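RNA polymerase II subunit A C-terminal domain phosphatase SSU72 (Homo sapiens, PDB 4H3K) dephosphorylates phosphoserine and phosphothreonine in the C-terminal domain of RNA polymerase II, with roles in RNA processing, transcription termination and pre-mRNA polyadenylation. Local coordinates at residues N35-M40 with L102-R107; P65-D70 with E94-N99; L129-R134 with V159-N164. The protein carries 1 engineered substitution. All blocks are in the same frame, centred on the assembly; numbering follows the deposited sequence.

Strand 27-32 runs into the phosphate-binding loop, where 35-40 opens contact 1; contact 1 closes when the chain comes back at 102-107, on helix 101-109. Within that excursion lies contact 2, in which 65-70, the loop between strands 62-64 and 73-75, meets the end of helix 81-98 at 94-99. Tyr96 O and Leu102 N join the nested pair through a probable hydrogen bond. Contact 3 follows in series: 129-134 leaves central strand 127-130, and its loop is closed after helix 133-145 and strand 153-159 by 159-164. Contacts 1 and 3 meet around Arg38, so the phosphate loop is tied to the main sheet on one hand and to the inserted helices on the other.

Contact 1: residues N35-M40 with L102-R107; sequences NQNRSM and LHMLDR. With PO4 (phosphate ion), chain F.
Gln36 and Met104 meet where the P-loop, the CX5R motif of cysteine-based phosphatases, backs onto helix 101-109. Ser32 stands at the cysteine position of that motif, consistent with the engineered substitution, and Arg38 is its arginine. Packing contacts join the two segments. Met104 sends CG away from its backbone N (chi1 -173°), reaching across so that SD comes within 3.5 Å of Gln36 O. The two side chains cross at about a right angle, and Met104 CE lies 3.8 Å from Gln36 OE1; the flexible, weakly polar end of a methionine can lie against both a carbonyl oxygen and the nearby Asn37 CB. Leu105 adds its CD2 methyl, 3.4 Å from Gln36 OE1.

A charged group packs beside them. Arg107 places one face of its guanidinium over Met40, whose carbonyl carbon C lies 4.0 Å from that plane, while Arg107 NH2 is 3.5 Å from Met40 CB. Gln36 O sits in plane at the guanidinium edge but is hydrogen-bonded to Asn108 ND2; the charge is answered by Glu41, in a salt bridge to NH1.

Hydrogen bonds grip the phosphate, an ion probably from the crystallisation liquor. Gln36 N (2.7 Å) and Asn37 N both donate to its O1; Ser32 OG, Ser33 N and Ser34 N complete the cradle. A bend at chi3 (-69°) turns the Arg38 guanidinium edge-on to the ion, the phosphorus lying in its plane, and NH2 bonds O4 at 2.8 Å. Glu132 and Ile161 O hold NH1 and fix the group's rotation. A leucine here has neither NE nor NH2 to offer, which would probably weaken the hold on phosphate O3 and O4 and leave Glu132 without its charged mate. Arg38 grips O3 twice, through its backbone N and through NE, the latter a nearly straight bond of 2.6 Å at 176°.

Contact 2: residues P65-D70 with E94-N99; sequences PGPAPD and ELYTQN
Tyr96 turns the edge of its ring to the loop at Pro65 and Gly66, and Leu95 beside it reaches Pro67. Pro65 O lies in the plane of the ring, 3.4 Å from Tyr96 CE1, an edge-on approach that sets a carbonyl oxygen against a polarised ring C-H. Farther along the same edge, Tyr96 OH is 3.5 Å from Gly66 CA and 3.6 Å from Pro67 CD. That hydroxyl is not left to apolar neighbours: it is hydrogen-bonded to Asn73 ND2, so a tyrosine suits the place, its ring packing against the loop while its hydroxyl bonds Asn73.

Leu95 has CG anti to the backbone N (chi1 173°), which carries CD2 out to 3.6 Å from Pro67 CA and 3.9 Å from Pro67 CB. Its own CG sits 4.3 Å above the plane of the Tyr96 ring, over the centre, so that one residue packs on the tyrosine's face while the loop takes its edge. Glycine suits position 66 because a side-chain carbon there would clash with Pro67 CD, and the prolines on both sides restrict the loop's backbone.

The contact lies at the surface, where the connection between antiparallel strands 62-64 and 73-75 meets the last turn of helix 81-98. Helix 101-109 flanks the pair: Ile101 touches both Pro65 and Tyr96.

Contact 3: residues L129-R134 with V159-N164; sequences LTCEER and VDIQDN
Thr130 O accepts Val159 N, and one residue on Cys131 O accepts Ile161 N, two backbone bonds that zip the segments together as they leave parallel strands. The first is nearly straight (3.0 Å, 172°). The second is 2.8 Å long. Between them Cys131 CA makes a C-H...O contact with Val159 O at 3.3 Å.

Side chains add to this frame. Cys131 SG packs 4.0 Å from Ile161 CD1, two apolar groups suited to a buried seam. Asp160 has CG beside its backbone N (chi1 -82°), and the carboxylate bends back to put OD1 2.9 Å from Glu133 N, a weak hydrogen bond at the start of helix 133-145, where a carboxylate is probably favoured by the N-H groups of the first turn.

Farther out, Asn158 steadies both sides: its ND2 binds Asp160 OD1 and its OD1 is hydrogen-bonded to Thr130 OG1. Arg205 NH2 bonds Asp160 O, and Ile161 also packs on Ile175 of helix 165-184. Outside the two segments, Glu133 OE2 forms a salt bridge with a basic side chain of another protein chain.

Both segments emerge at the C-terminal ends of strands 127-130 and 153-159, beside the P-loop, the usual place for an active site in an alpha/beta fold with four parallel strands, which Ssu72 shares with low-molecular-weight tyrosine phosphatases.

Contact 1: residues N35-M40 with L102-R107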
loop_
_atom_site.group_PDB
_atom_site.type_symbol
_atom_site.label_atom_id
_atom_site.label_comp_id
_atom_site.label_asym_id
_atom_site.label_seq_id
_atom_site.Cartn_x
_atom_site.Cartn_y
_atom_site.Cartn_z
ATOM N N ASN B 35 -1.637 -21.701 8.250
ATOM C CA ASN B 35 -0.758 -21.109 9.300
ATOM C C ASN B 35 -0.329 -22.176 10.312
ATOM O O ASN B 35 -0.435 -21.994 11.548
ATOM C CB ASN B 35 -1.445 -19.926 9.983
ATOM C CG ASN B 35 -0.493 -19.051 10.766
ATOM O OD1 ASN B 35 0.753 -19.008 10.535
ATOM N ND2 ASN B 35 -1.062 -18.314 11.684
ATOM N N GLN B 36 0.165 -23.292 9.782
ATOM C CA GLN B 36 0.604 -24.410 10.638
ATOM C C GLN B 36 2.065 -24.780 10.401
ATOM O O GLN B 36 2.789 -25.076 11.349
ATOM C CB GLN B 36 -0.228 -25.644 10.346
ATOM C CG GLN B 36 -1.656 -25.571 10.870
ATOM C CD GLN B 36 -1.683 -25.621 12.404
ATOM O OE1 GLN B 36 -0.682 -25.924 13.037
ATOM N NE2 GLN B 36 -2.823 -25.298 12.990
ATOM N N ASN B 37 2.463 -24.779 9.120
ATOM C CA ASN B 37 3.711 -25.394 8.701
ATOM C C ASN B 37 4.664 -24.406 7.998
ATOM O O ASN B 37 5.589 -23.929 8.617
ATOM C CB ASN B 37 3.410 -26.648 7.844
ATOM C CG ASN B 37 4.675 -27.339 7.322
ATOM O OD1 ASN B 37 4.684 -27.914 6.224
ATOM N ND2 ASN B 37 5.723 -27.300 8.103
ATOM N N ARG B 38 4.437 -24.100 6.720
ATOM C CA ARG B 38 5.368 -23.235 5.981
ATOM C C ARG B 38 5.548 -21.839 6.603
ATOM O O ARG B 38 6.675 -21.353 6.778
ATOM C CB ARG B 38 4.961 -23.183 4.511
ATOM C CG ARG B 38 5.058 -24.570 3.869
ATOM C CD ARG B 38 4.241 -24.637 2.592
ATOM N NE ARG B 38 2.795 -24.564 2.862
ATOM C CZ ARG B 38 1.869 -24.416 1.924
ATOM N NH1 ARG B 38 2.230 -24.322 0.649
ATOM N NH2 ARG B 38 0.570 -24.346 2.247
ATOM N N SER B 39 4.443 -21.209 6.985
ATOM C CA SER B 39 4.509 -19.866 7.541
ATOM C C SER B 39 5.074 -19.853 8.962
ATOM O O SER B 39 5.727 -18.897 9.345
ATOM C CB SER B 39 3.120 -19.152 7.492
ATOM O OG SER B 39 2.115 -19.963 8.131
ATOM N N MET B 40 4.855 -20.920 9.727
ATOM C CA MET B 40 5.313 -20.985 11.102
ATOM C C MET B 40 6.810 -21.330 11.206
ATOM O O MET B 40 7.522 -20.776 12.050
ATOM C CB MET B 40 4.438 -21.940 11.913
ATOM C CG MET B 40 3.016 -21.405 12.057
ATOM S SD MET B 40 2.998 -19.908 13.071
ATOM C CE MET B 40 3.024 -20.618 14.742
ATOM N N LEU B 102 2.744 -33.522 16.252
ATOM C CA LEU B 102 2.695 -33.078 17.660
ATOM C C LEU B 102 3.831 -32.108 17.973
ATOM O O LEU B 102 3.631 -31.088 18.641
ATOM C CB LEU B 102 2.666 -34.266 18.660
ATOM C CG LEU B 102 1.391 -35.133 18.653
ATOM C CD1 LEU B 102 1.502 -36.259 19.696
ATOM C CD2 LEU B 102 0.064 -34.349 18.847
ATOM N N HIS B 103 5.015 -32.429 17.478
ATOM C CA HIS B 103 6.182 -31.554 17.620
ATOM C C HIS B 103 5.937 -30.190 16.949
ATOM O O HIS B 103 6.235 -29.154 17.540
ATOM C CB HIS B 103 7.446 -32.237 17.069
ATOM C CG HIS B 103 8.707 -31.442 17.269
ATOM N ND1 HIS B 103 8.996 -30.306 16.542
ATOM C CD2 HIS B 103 9.758 -31.622 18.108
ATOM C CE1 HIS B 103 10.159 -29.814 16.929
ATOM N NE2 HIS B 103 10.645 -30.594 17.876
ATOM N N MET B 104 5.384 -30.196 15.729
ATOM C CA MET B 104 5.040 -28.953 15.006
ATOM C C MET B 104 4.054 -28.110 15.811
ATOM O O MET B 104 4.257 -26.909 15.984
ATOM C CB MET B 104 4.439 -29.274 13.644
ATOM C CG MET B 104 4.200 -28.044 12.747
ATOM S SD MET B 104 3.298 -28.577 11.288
ATOM C CE MET B 104 1.623 -28.771 11.913
ATOM N N LEU B 105 2.994 -28.751 16.310
ATOM C CA LEU B 105 1.992 -28.059 17.121
ATOM C C LEU B 105 2.564 -27.439 18.393
ATOM O O LEU B 105 2.230 -26.312 18.748
ATOM C CB LEU B 105 0.794 -28.972 17.432
ATOM C CG LEU B 105 -0.168 -29.226 16.262
ATOM C CD1 LEU B 105 -1.173 -30.359 16.573
ATOM C CD2 LEU B 105 -0.913 -27.955 15.809
ATOM N N ASP B 106 3.435 -28.193 19.063
ATOM C CA ASP B 106 4.167 -27.719 20.234
ATOM C C ASP B 106 5.060 -26.534 19.899
ATOM O O ASP B 106 5.073 -25.541 20.626
ATOM C CB ASP B 106 5.015 -28.854 20.809
ATOM C CG ASP B 106 5.733 -28.454 22.069
ATOM O OD1 ASP B 106 5.050 -28.181 23.074
ATOM O OD2 ASP B 106 6.979 -28.403 22.053
ATOM N N ARG B 107 5.808 -26.631 18.805
ATOM C CA ARG B 107 6.604 -25.480 18.310
ATOM C C ARG B 107 5.691 -24.244 18.110
ATOM O O ARG B 107 6.030 -23.112 18.523
ATOM C CB ARG B 107 7.318 -25.863 16.998
ATOM C CG ARG B 107 8.332 -24.876 16.432
ATOM C CD ARG B 107 7.688 -23.676 15.679
ATOM N NE ARG B 107 6.720 -24.059 14.648
ATOM C CZ ARG B 107 7.020 -24.670 13.506
ATOM N NH1 ARG B 107 8.286 -24.964 13.206
ATOM N NH2 ARG B 107 6.050 -24.965 12.651
HETATM P P PO4 F . 0.623 -24.541 5.976
HETATM O O1 PO4 F . 0.634 -23.588 7.131
HETATM O O2 PO4 F . 0.237 -25.956 6.436
HETATM O O3 PO4 F . 1.989 -24.642 5.326
HETATM O O4 PO4 F . -0.334 -24.132 4.893
#

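Contact 2: residues P65-D70 with E94-N99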
loop_
_atom_site.group_PDB
_atom_site.type_symbol
_atom_site.label_atom_id
_atom_site.label_comp_id
_atom_site.label_asym_id
_atom_site.label_seq_id
_atom_site.Cartn_x
_atom_site.Cartn_y
_atom_site.Cartn_z
ATOM N N PRO B 65 -2.229 -32.944 8.258
ATOM C CA PRO B 65 -2.216 -34.296 7.698
ATOM C C PRO B 65 -2.866 -35.299 8.660
ATOM O O PRO B 65 -2.803 -35.106 9.865
ATOM C CB PRO B 65 -0.715 -34.601 7.557
ATOM C CG PRO B 65 -0.061 -33.241 7.385
ATOM C CD PRO B 65 -0.885 -32.313 8.245
ATOM N N GLY B 66 -3.503 -36.339 8.127
ATOM C CA GLY B 66 -4.066 -37.407 8.960
ATOM C C GLY B 66 -3.565 -38.771 8.503
ATOM O O GLY B 66 -2.528 -38.847 7.833
ATOM N N PRO B 67 -4.330 -39.852 8.810
ATOM C CA PRO B 67 -3.896 -41.234 8.563
ATOM C C PRO B 67 -3.726 -41.592 7.082
ATOM O O PRO B 67 -3.068 -42.581 6.753
ATOM C CB PRO B 67 -5.002 -42.080 9.216
ATOM C CG PRO B 67 -6.207 -41.214 9.224
ATOM C CD PRO B 67 -5.684 -39.798 9.397
ATOM N N ALA B 68 -4.325 -40.808 6.202
ATOM C CA ALA B 68 -4.164 -41.011 4.781
ATOM C C ALA B 68 -4.222 -39.651 4.087
ATOM O O ALA B 68 -4.814 -38.696 4.622
ATOM C CB ALA B 68 -5.237 -41.959 4.253
ATOM N N PRO B 69 -3.580 -39.539 2.913
ATOM C CA PRO B 69 -3.596 -38.282 2.149
ATOM C C PRO B 69 -4.995 -37.712 1.863
ATOM O O PRO B 69 -5.138 -36.494 1.786
ATOM C CB PRO B 69 -2.874 -38.661 0.854
ATOM C CG PRO B 69 -1.849 -39.683 1.331
ATOM C CD PRO B 69 -2.635 -40.519 2.334
ATOM N N ASP B 70 -6.006 -38.571 1.713
ATOM C CA ASP B 70 -7.395 -38.111 1.521
ATOM C C ASP B 70 -8.213 -38.089 2.832
ATOM O O ASP B 70 -9.455 -38.071 2.818
ATOM C CB ASP B 70 -8.106 -38.940 0.430
ATOM C CG ASP B 70 -8.311 -40.400 0.829
ATOM O OD1 ASP B 70 -7.517 -40.926 1.644
ATOM O OD2 ASP B 70 -9.275 -41.030 0.327
ATOM N N GLU B 94 0.499 -42.160 18.494
ATOM C CA GLU B 94 1.627 -42.767 17.814
ATOM C C GLU B 94 1.829 -42.192 16.436
ATOM O O GLU B 94 2.955 -41.874 16.065
ATOM C CB GLU B 94 1.434 -44.278 17.722
ATOM C CG GLU B 94 2.506 -44.977 16.902
ATOM C CD GLU B 94 3.074 -46.185 17.611
ATOM O OE1 GLU B 94 2.339 -46.795 18.426
ATOM O OE2 GLU B 94 4.259 -46.516 17.361
ATOM N N LEU B 95 0.737 -42.068 15.681
ATOM C CA LEU B 95 0.810 -41.549 14.323
ATOM C C LEU B 95 1.303 -40.106 14.328
ATOM O O LEU B 95 2.151 -39.750 13.520
ATOM C CB LEU B 95 -0.539 -41.674 13.592
ATOM C CG LEU B 95 -0.667 -41.018 12.204
ATOM C CD1 LEU B 95 0.342 -41.568 11.185
ATOM C CD2 LEU B 95 -2.088 -41.143 11.678
ATOM N N TYR B 96 0.796 -39.298 15.261
ATOM C CA TYR B 96 1.091 -37.853 15.283
ATOM C C TYR B 96 2.384 -37.499 16.030
ATOM O O TYR B 96 2.848 -36.353 15.969
ATOM C CB TYR B 96 -0.130 -37.051 15.755
ATOM C CG TYR B 96 -1.333 -37.290 14.855
ATOM C CD1 TYR B 96 -1.422 -36.680 13.598
ATOM C CD2 TYR B 96 -2.357 -38.160 15.235
ATOM C CE1 TYR B 96 -2.506 -36.907 12.760
ATOM C CE2 TYR B 96 -3.428 -38.401 14.406
ATOM C CZ TYR B 96 -3.503 -37.763 13.171
ATOM O OH TYR B 96 -4.569 -37.997 12.339
ATOM N N THR B 97 2.982 -38.491 16.702
ATOM C CA THR B 97 4.390 -38.383 17.115
ATOM C C THR B 97 5.268 -38.684 15.901
ATOM O O THR B 97 6.246 -37.990 15.649
ATOM C CB THR B 97 4.766 -39.334 18.288
ATOM O OG1 THR B 97 3.810 -39.203 19.340
ATOM C CG2 THR B 97 6.164 -38.992 18.852
ATOM N N GLN B 98 4.876 -39.700 15.135
ATOM C CA GLN B 98 5.659 -40.222 14.015
ATOM C C GLN B 98 5.779 -39.237 12.861
ATOM O O GLN B 98 6.854 -39.063 12.297
ATOM C CB GLN B 98 5.011 -41.499 13.491
ATOM C CG GLN B 98 5.972 -42.647 13.337
ATOM C CD GLN B 98 6.360 -43.258 14.678
ATOM O OE1 GLN B 98 5.740 -44.226 15.142
ATOM N NE2 GLN B 98 7.384 -42.684 15.315
ATOM N N ASN B 99 4.668 -38.611 12.500
ATOM C CA ASN B 99 4.668 -37.690 11.376
ATOM C C ASN B 99 5.001 -36.239 11.753
ATOM O O ASN B 99 4.695 -35.321 10.984
ATOM C CB ASN B 99 3.331 -37.776 10.640
ATOM C CG ASN B 99 2.170 -37.310 11.485
ATOM O OD1 ASN B 99 2.346 -36.709 12.544
ATOM N ND2 ASN B 99 0.974 -37.574 11.010
#

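Contact 3: residues L129-R134 with V159-N164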
loop_
_atom_site.group_PDB
_atom_site.type_symbol
_atom_site.label_atom_id
_atom_site.label_comp_id
_atom_site.label_asym_id
_atom_site.label_seq_id
_atom_site.Cartn_x
_atom_site.Cartn_y
_atom_site.Cartn_z
ATOM N N LEU B 129 5.270 -12.254 2.235
ATOM C CA LEU B 129 5.739 -13.414 1.503
ATOM C C LEU B 129 4.708 -14.512 1.602
ATOM O O LEU B 129 4.284 -14.863 2.712
ATOM C CB LEU B 129 7.040 -13.899 2.101
ATOM C CG LEU B 129 8.150 -12.858 1.883
ATOM C CD1 LEU B 129 9.110 -12.890 2.993
ATOM C CD2 LEU B 129 8.858 -13.183 0.597
ATOM N N THR B 130 4.328 -15.080 0.459
ATOM C CA THR B 130 3.357 -16.164 0.443
ATOM C C THR B 130 4.059 -17.438 0.021
ATOM O O THR B 130 5.079 -17.388 -0.673
ATOM C CB THR B 130 2.142 -15.843 -0.478
ATOM O OG1 THR B 130 2.583 -15.697 -1.834
ATOM C CG2 THR B 130 1.488 -14.511 -0.042
ATOM N N CYS B 131 3.512 -18.589 0.438
ATOM C CA CYS B 131 4.197 -19.866 0.298
ATOM C C CYS B 131 3.639 -20.756 -0.821
ATOM O O CYS B 131 4.093 -21.867 -0.971
ATOM C CB CYS B 131 4.208 -20.617 1.646
ATOM S SG CYS B 131 5.002 -19.642 2.975
ATOM N N GLU B 132 2.656 -20.260 -1.585
ATOM C CA GLU B 132 2.188 -20.878 -2.813
ATOM C C GLU B 132 1.244 -19.963 -3.551
ATOM O O GLU B 132 0.623 -19.073 -2.959
ATOM C CB GLU B 132 1.526 -22.267 -2.605
ATOM C CG GLU B 132 0.194 -22.245 -1.921
ATOM C CD GLU B 132 -0.423 -23.653 -1.883
ATOM O OE1 GLU B 132 -0.045 -24.427 -1.002
ATOM O OE2 GLU B 132 -1.233 -23.976 -2.764
ATOM N N GLU B 133 1.148 -20.173 -4.864
ATOM C CA GLU B 133 0.452 -19.209 -5.709
ATOM C C GLU B 133 -1.024 -18.995 -5.327
ATOM O O GLU B 133 -1.543 -17.874 -5.411
ATOM C CB GLU B 133 0.589 -19.610 -7.184
ATOM C CG GLU B 133 0.068 -18.557 -8.095
ATOM C CD GLU B 133 0.222 -18.915 -9.558
ATOM O OE1 GLU B 133 0.929 -19.885 -9.842
ATOM O OE2 GLU B 133 -0.364 -18.227 -10.422
ATOM N N ARG B 134 -1.698 -20.060 -4.898
ATOM C CA ARG B 134 -3.097 -19.923 -4.441
ATOM C C ARG B 134 -3.207 -18.950 -3.246
ATOM O O ARG B 134 -4.192 -18.237 -3.106
ATOM C CB ARG B 134 -3.626 -21.319 -4.030
ATOM C CG ARG B 134 -5.104 -21.415 -3.645
ATOM C CD ARG B 134 -5.367 -22.603 -2.632
ATOM N NE ARG B 134 -4.916 -22.244 -1.269
ATOM C CZ ARG B 134 -5.707 -22.069 -0.204
ATOM N NH1 ARG B 134 -7.025 -22.272 -0.280
ATOM N NH2 ARG B 134 -5.182 -21.689 0.951
ATOM N N VAL B 159 6.761 -17.509 -3.164
ATOM C CA VAL B 159 7.623 -18.660 -3.514
ATOM C C VAL B 159 6.806 -19.923 -3.313
ATOM O O VAL B 159 6.297 -20.122 -2.230
ATOM C CB VAL B 159 8.782 -18.949 -2.528
ATOM C CG1 VAL B 159 9.915 -19.763 -3.249
ATOM C CG2 VAL B 159 9.249 -17.776 -1.778
ATOM N N ASP B 160 6.705 -20.783 -4.326
ATOM C CA ASP B 160 6.033 -22.058 -4.151
ATOM C C ASP B 160 6.821 -22.986 -3.226
ATOM O O ASP B 160 7.908 -23.445 -3.558
ATOM C CB ASP B 160 5.726 -22.748 -5.479
ATOM C CG ASP B 160 4.446 -22.223 -6.142
ATOM O OD1 ASP B 160 3.752 -21.345 -5.596
ATOM O OD2 ASP B 160 4.143 -22.702 -7.245
ATOM N N ILE B 161 6.249 -23.265 -2.055
ATOM C CA ILE B 161 6.860 -24.207 -1.127
ATOM C C ILE B 161 5.901 -25.362 -0.857
ATOM O O ILE B 161 4.756 -25.141 -0.448
ATOM C CB ILE B 161 7.228 -23.528 0.215
ATOM C CG1 ILE B 161 8.213 -22.361 0.003
ATOM C CG2 ILE B 161 7.774 -24.588 1.226
ATOM C CD1 ILE B 161 8.156 -21.297 1.183
ATOM N N GLN B 162 6.375 -26.593 -1.039
ATOM C CA GLN B 162 5.537 -27.766 -0.767
ATOM C C GLN B 162 5.213 -27.876 0.722
ATOM O O GLN B 162 6.056 -27.598 1.595
ATOM C CB GLN B 162 6.212 -29.044 -1.269
ATOM C CG GLN B 162 6.241 -29.137 -2.795
ATOM C CD GLN B 162 6.494 -30.554 -3.307
ATOM O OE1 GLN B 162 7.350 -31.289 -2.776
ATOM N NE2 GLN B 162 5.761 -30.944 -4.360
ATOM N N ASP B 163 3.997 -28.312 1.005
ATOM C CA ASP B 163 3.549 -28.387 2.373
ATOM C C ASP B 163 3.988 -29.702 3.050
ATOM O O ASP B 163 3.168 -30.595 3.276
ATOM C CB ASP B 163 2.033 -28.195 2.463
ATOM C CG ASP B 163 1.559 -28.014 3.889
ATOM O OD1 ASP B 163 2.356 -28.191 4.851
ATOM O OD2 ASP B 163 0.378 -27.713 4.072
ATOM N N ASN B 164 5.280 -29.823 3.351
ATOM C CA ASN B 164 5.782 -30.893 4.234
ATOM C C ASN B 164 6.907 -30.285 5.070
ATOM O O ASN B 164 7.381 -29.185 4.734
ATOM C CB ASN B 164 6.251 -32.120 3.433
ATOM C CG ASN B 164 7.388 -31.797 2.473
ATOM O OD1 ASN B 164 8.482 -31.411 2.889
ATOM N ND2 ASN B 164 7.135 -31.972 1.180
#